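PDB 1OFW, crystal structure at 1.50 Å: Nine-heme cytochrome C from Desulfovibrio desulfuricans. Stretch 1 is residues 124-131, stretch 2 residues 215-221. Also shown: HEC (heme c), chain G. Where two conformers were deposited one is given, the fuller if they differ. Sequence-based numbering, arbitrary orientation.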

# COMPACT_ATOMS: atom_id res chain seq x y z
N GLU A 124 -5.84 -7.40 -7.63
CA GLU A 124 -5.10 -7.19 -8.87
C GLU A 124 -4.58 -5.79 -9.04
O GLU A 124 -3.47 -5.67 -9.59
CB GLU A 124 -5.94 -7.47 -10.13
CG GLU A 124 -6.39 -8.84 -10.43
CD GLU A 124 -6.94 -9.11 -11.83
OE1 GLU A 124 -7.51 -10.22 -11.99
OE2 GLU A 124 -6.83 -8.29 -12.78
N ALA A 125 -5.28 -4.74 -8.62
CA ALA A 125 -4.78 -3.39 -8.80
C ALA A 125 -3.59 -3.09 -7.89
O ALA A 125 -2.73 -2.25 -8.18
CB ALA A 125 -5.88 -2.36 -8.54
N TRP A 126 -3.55 -3.81 -6.76
CA TRP A 126 -2.40 -3.74 -5.83
C TRP A 126 -1.20 -4.38 -6.53
O TRP A 126 -0.15 -3.74 -6.63
CB TRP A 126 -2.74 -4.40 -4.52
CG TRP A 126 -1.69 -4.31 -3.47
CD1 TRP A 126 -1.33 -3.23 -2.71
CD2 TRP A 126 -0.81 -5.36 -3.05
NE1 TRP A 126 -0.31 -3.53 -1.87
CE2 TRP A 126 0.03 -4.85 -2.05
CE3 TRP A 126 -0.68 -6.70 -3.44
CZ2 TRP A 126 1.01 -5.63 -1.43
CZ3 TRP A 126 0.27 -7.46 -2.82
CH2 TRP A 126 1.11 -6.93 -1.82
N CYS A 127 -1.34 -5.60 -7.03
CA CYS A 127 -0.23 -6.21 -7.77
C CYS A 127 0.28 -5.31 -8.90
O CYS A 127 1.50 -5.19 -9.11
CB CYS A 127 -0.63 -7.54 -8.39
SG CYS A 127 -1.55 -8.74 -7.39
N ALA A 128 -0.64 -4.71 -9.63
CA ALA A 128 -0.36 -3.98 -10.85
C ALA A 128 0.38 -2.70 -10.58
O ALA A 128 0.98 -2.13 -11.48
CB ALA A 128 -1.66 -3.73 -11.64
N THR A 129 0.38 -2.23 -9.34
CA THR A 129 1.14 -1.04 -8.96
C THR A 129 2.62 -1.28 -9.17
O THR A 129 3.35 -0.39 -9.60
CB THR A 129 0.85 -0.62 -7.50
OG1 THR A 129 -0.56 -0.40 -7.38
CG2 THR A 129 1.57 0.67 -7.19
N CYS A 130 3.06 -2.51 -8.86
CA CYS A 130 4.42 -2.91 -9.16
C CYS A 130 4.54 -3.64 -10.49
O CYS A 130 5.48 -3.38 -11.24
CB CYS A 130 4.96 -3.78 -8.03
SG CYS A 130 5.00 -2.90 -6.45
N HIS A 131 3.70 -4.59 -10.78
CA HIS A 131 3.73 -5.41 -11.99
C HIS A 131 3.08 -4.61 -13.12
O HIS A 131 1.90 -4.74 -13.45
CB HIS A 131 3.05 -6.75 -11.70
CG HIS A 131 3.79 -7.60 -10.71
ND1 HIS A 131 4.87 -8.40 -11.13
CD2 HIS A 131 3.68 -7.82 -9.38
CE1 HIS A 131 5.35 -9.04 -10.09
NE2 HIS A 131 4.66 -8.72 -9.00
N GLN A 215 0.32 7.92 -3.29
CA GLN A 215 -0.27 8.21 -4.59
C GLN A 215 -0.35 7.02 -5.51
O GLN A 215 -1.29 6.78 -6.26
CB GLN A 215 0.55 9.31 -5.30
CG GLN A 215 0.29 10.71 -4.75
CD GLN A 215 1.29 11.70 -5.36
OE1 GLN A 215 2.29 11.35 -5.99
NE2 GLN A 215 1.07 12.97 -5.11
N ALA A 216 0.71 6.18 -5.52
CA ALA A 216 0.77 5.00 -6.34
C ALA A 216 -0.20 3.91 -5.96
O ALA A 216 -0.79 3.29 -6.83
CB ALA A 216 2.18 4.37 -6.25
N PHE A 217 -0.35 3.67 -4.65
CA PHE A 217 -1.18 2.54 -4.19
C PHE A 217 -2.63 2.95 -3.96
O PHE A 217 -3.50 2.07 -4.01
CB PHE A 217 -0.58 1.89 -2.94
CG PHE A 217 0.62 1.02 -3.35
CD1 PHE A 217 1.90 1.53 -3.38
CD2 PHE A 217 0.38 -0.28 -3.71
CE1 PHE A 217 2.93 0.68 -3.80
CE2 PHE A 217 1.40 -1.12 -4.08
CZ PHE A 217 2.68 -0.64 -4.09
N HIS A 218 -2.89 4.24 -3.77
CA HIS A 218 -4.28 4.75 -3.64
C HIS A 218 -4.77 4.98 -5.05
O HIS A 218 -4.82 6.11 -5.55
CB HIS A 218 -4.27 6.01 -2.81
CG HIS A 218 -3.81 5.86 -1.40
ND1 HIS A 218 -3.48 6.94 -0.64
CD2 HIS A 218 -3.59 4.81 -0.57
CE1 HIS A 218 -3.10 6.57 0.58
NE2 HIS A 218 -3.16 5.24 0.63
N ASN A 219 -5.06 3.87 -5.72
CA ASN A 219 -5.09 3.94 -7.18
C ASN A 219 -6.48 3.76 -7.79
O ASN A 219 -6.58 3.38 -8.96
CB ASN A 219 -4.11 2.91 -7.74
CG ASN A 219 -4.34 1.53 -7.19
OD1 ASN A 219 -5.43 1.12 -6.77
ND2 ASN A 219 -3.26 0.75 -7.16
N LYS A 220 -7.55 4.01 -7.05
CA LYS A 220 -8.92 4.09 -7.57
C LYS A 220 -9.47 5.41 -7.03
O LYS A 220 -9.12 5.79 -5.92
CB LYS A 220 -9.79 2.94 -7.17
CG LYS A 220 -9.36 1.56 -7.58
CD LYS A 220 -9.61 1.25 -9.02
CE LYS A 220 -9.36 -0.21 -9.39
NZ LYS A 220 -8.62 -0.32 -10.68
N PRO A 221 -10.25 6.16 -7.78
CA PRO A 221 -10.64 7.50 -7.29
C PRO A 221 -11.37 7.47 -5.94
O PRO A 221 -11.21 8.41 -5.14
CB PRO A 221 -11.59 7.98 -8.39
CG PRO A 221 -11.12 7.26 -9.61
CD PRO A 221 -10.77 5.87 -9.12
FE HEC G . 5.05 -9.46 -7.16
CHA HEC G . 7.76 -11.11 -8.47
CHB HEC G . 3.13 -12.21 -7.77
CHC HEC G . 2.35 -7.87 -5.82
CHD HEC G . 7.01 -6.75 -6.52
NA HEC G . 5.41 -11.28 -7.93
C1A HEC G . 6.61 -11.83 -8.40
C2A HEC G . 6.44 -13.23 -8.70
C3A HEC G . 5.15 -13.52 -8.50
C4A HEC G . 4.48 -12.30 -8.03
CMA HEC G . 4.41 -14.86 -8.72
CAA HEC G . 7.58 -14.16 -9.14
CBA HEC G . 7.92 -14.05 -10.64
CGA HEC G . 6.81 -14.51 -11.57
O1A HEC G . 6.43 -15.72 -11.46
O2A HEC G . 6.37 -13.70 -12.42
NB HEC G . 3.14 -9.95 -6.88
C1B HEC G . 2.48 -11.11 -7.25
C2B HEC G . 1.06 -10.98 -7.01
C3B HEC G . 0.87 -9.76 -6.44
C4B HEC G . 2.16 -9.13 -6.35
CMB HEC G . 0.02 -12.04 -7.40
CAB HEC G . -0.42 -9.07 -5.99
CBB HEC G . -1.23 -10.01 -5.04
NC HEC G . 4.75 -7.66 -6.37
C1C HEC G . 3.55 -7.19 -5.86
C2C HEC G . 3.75 -5.85 -5.38
C3C HEC G . 5.04 -5.52 -5.58
C4C HEC G . 5.67 -6.67 -6.18
CMC HEC G . 2.59 -5.00 -4.81
CAC HEC G . 5.75 -4.17 -5.35
CBC HEC G . 5.60 -3.64 -3.91
ND HEC G . 6.97 -9.00 -7.46
C1D HEC G . 7.58 -7.80 -7.19
C2D HEC G . 8.93 -7.80 -7.74
C3D HEC G . 9.12 -9.00 -8.32
C4D HEC G . 7.93 -9.78 -8.10
CMD HEC G . 9.92 -6.61 -7.65
CAD HEC G . 10.37 -9.47 -9.09
CBD HEC G . 10.26 -9.04 -10.58
CGD HEC G . 9.39 -9.96 -11.39
O1D HEC G . 8.40 -9.54 -12.06
O2D HEC G . 9.72 -11.18 -11.40

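The contact between the two stretches is small, burying 324 Å² over both sides, and it divides into an apolar part built around F217 and a polar part built around N219. The first stretch offers A125, W126, T129 and C130; the second offers the last turn of a helix and the loop that follows it.

F217 is the largest contributor to the apolar part, with 84 Å² covered. Its CA-to-CB bond points sideways, but with chi1 in the m well the end of the side chain comes nearer, and the ring lies among three side chains of the first stretch. A flat apolar ring suits this place because it offers a face to T129 and an edge to C130 and the heme. CG2 of T129 sits 3.5 Å from the centroid of the F217 ring, only 10° off the ring normal, a CH-pi contact. A methyl group suits this place because its weakly polarized C-H bonds can point into the pi cloud, and CB of T129 also comes within 3.5 Å of CE2 of F217. The same methyl packs against the second helix, with CG2 of T129 3.9 Å from CB of A216.

W126 meets F217 obliquely, the five-membered ring and the phenyl ring having centroids 5.2 Å apart and planes at 49°, with CD1 of W126 3.6 Å from CD2 of F217. At the edge of the F217 ring lies sulfur, SG of C130 being 4.0 Å from CZ of F217. This sulfur is also bonded to the heme, 1.8 Å from CAC of HEC, so the phenylalanine packs beside a thioether linkage. The heme methyl CMC lies near the plane of the F217 ring and over one face of the W126 ring, whose broad indole serves both neighbors.

The polar part centers on the amide of N219, whose CA-to-CB bond points toward the first stretch. An amide suits this place because its N-H can reach a backbone carbonyl: ND2 of N219 donates a weak hydrogen bond to O of A125, 3.2 Å away, and also lies 2.9 Å from OG1 of T129. That hydroxyl in turn donates to O of A125 within its own stretch, at 3.0 Å between OG1 and O. Threonine therefore serves both parts of the contact. A125 also points toward the second stretch, and its small methyl permits close approach: CB of A125 is 3.9 Å from OD1 of N219. K220 is exposed, and its long, flexible side chain brings NZ to 4.0 Å from CB of A125.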